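Local coordinates for oxetanocin-like protein (Pyrococcus furiosus, PDB 1XX7), which belongs to the metal-dependent HD-domain hydrolases and probably removes the phosphate from 2'-deoxyribonucleoside 5'-phosphates, working as a homodimer, at the interface of chains A and B. Numbering follows the deposited sequence. Chains: chain A/B, oxetanocin-like protein.

The interface of chains A and B. Residues chain A 70, 73-74, 110; chain B 50, 54, 65, 69.
Helix 65-74 of chain A packs against helices 38-58 and 65-74 of chain B in the two-fold interface of this HD-domain homodimer, so the same contacts recur with the chains exchanged. A:Lys70 reaches across it, and a lysine suits the place because its long methylene chain can lie on leucines while its ammonium group meets an acid. Extended beyond CG, the chain passes at about a right angle over B:Leu50, whose CD1 lies 3.8 Å from A:Lys70 CG. The same CG touches CD1 of B:Leu69 at 4.0 Å. At the far end, A:Lys70 NZ donates a hydrogen bond of 2.8 Å to OE2 of B:Glu54, also a salt bridge, the glutamate supplying the anion. The ammonium comes from well above the carboxylate plane, about 52° out of it, and the two side chains approach from opposite directions. Cutting A:Lys70 back to an alanine is likely to leave the B:Glu54 carboxylate without this cationic mate and take the lysine methylenes away from B:Leu50 CD1. The longer branch of A:Ile73 ends in the CD1 that meets CD2 of B:Leu69 at 4.0 Å. B:Leu50, the residue with the most surface hidden here, suits its place by its fork: CD1 serves the lysine chain and CD2 faces the tyrosine ring. The hydroxyl end of poorly ordered A:Tyr110 meets that fork head-on, a loosely defined contact with OH 3.4 Å from B:Leu50 CG.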
# COMPACT_ATOMS: atom_id res chain seq x y z
N LYS A 70 -5.59 28.24 14.35
CA LYS A 70 -6.93 27.89 13.84
C LYS A 70 -6.91 27.85 12.30
O LYS A 70 -7.50 26.96 11.69
CB LYS A 70 -8.00 28.87 14.27
CG LYS A 70 -8.38 28.88 15.72
CD LYS A 70 -9.45 29.94 15.95
CE LYS A 70 -9.86 30.05 17.39
NZ LYS A 70 -11.17 30.80 17.56
N ILE A 73 -5.22 24.68 10.86
CA ILE A 73 -6.12 23.57 11.06
C ILE A 73 -7.22 23.51 10.04
O ILE A 73 -7.50 22.43 9.49
CB ILE A 73 -6.69 23.54 12.50
CG1 ILE A 73 -5.59 23.20 13.48
CG2 ILE A 73 -7.81 22.46 12.63
CD1 ILE A 73 -5.94 23.58 14.90
N ILE A 74 -7.84 24.65 9.74
CA ILE A 74 -9.00 24.64 8.82
C ILE A 74 -8.60 24.83 7.34
O ILE A 74 -9.41 24.67 6.47
CB ILE A 74 -10.09 25.65 9.25
CG1 ILE A 74 -9.57 27.09 9.22
CG2 ILE A 74 -10.60 25.30 10.69
CD1 ILE A 74 -9.65 27.78 7.91
N TYR A 110 -15.87 29.72 10.26
CA TYR A 110 -14.46 29.84 9.90
C TYR A 110 -14.28 30.35 8.48
O TYR A 110 -13.26 30.07 7.82
CB TYR A 110 -13.74 28.49 10.06
CG TYR A 110 -13.74 27.96 11.47
CD1 TYR A 110 -13.33 28.77 12.54
CD2 TYR A 110 -14.14 26.66 11.75
CE1 TYR A 110 -13.34 28.30 13.85
CE2 TYR A 110 -14.13 26.17 13.06
CZ TYR A 110 -13.73 27.01 14.10
OH TYR A 110 -13.72 26.56 15.39
N LEU B 50 -10.18 22.06 18.96
CA LEU B 50 -10.71 23.37 18.58
C LEU B 50 -12.24 23.47 18.75
O LEU B 50 -12.75 24.47 19.29
CB LEU B 50 -10.33 23.69 17.14
CG LEU B 50 -10.96 24.93 16.51
CD1 LEU B 50 -10.55 26.18 17.32
CD2 LEU B 50 -10.48 25.04 15.12
N GLU B 54 -14.10 25.72 21.68
CA GLU B 54 -15.11 26.72 21.29
C GLU B 54 -16.47 26.42 21.93
O GLU B 54 -17.20 27.32 22.27
CB GLU B 54 -15.25 26.86 19.75
CG GLU B 54 -14.02 27.48 19.04
CD GLU B 54 -13.59 28.85 19.64
OE1 GLU B 54 -14.45 29.60 20.16
OE2 GLU B 54 -12.38 29.18 19.55
N VAL B 65 -7.60 28.86 24.52
CA VAL B 65 -7.75 28.13 23.27
C VAL B 65 -6.41 27.93 22.59
O VAL B 65 -6.05 26.80 22.23
CB VAL B 65 -8.77 28.82 22.31
CG1 VAL B 65 -8.86 28.05 20.97
CG2 VAL B 65 -10.17 28.88 22.96
N LEU B 69 -4.65 24.19 21.72
CA LEU B 69 -4.22 23.90 20.36
C LEU B 69 -2.74 23.56 20.29
O LEU B 69 -2.38 22.63 19.60
CB LEU B 69 -4.57 25.04 19.37
CG LEU B 69 -6.05 25.37 19.15
CD1 LEU B 69 -6.23 26.54 18.18
CD2 LEU B 69 -6.84 24.16 18.71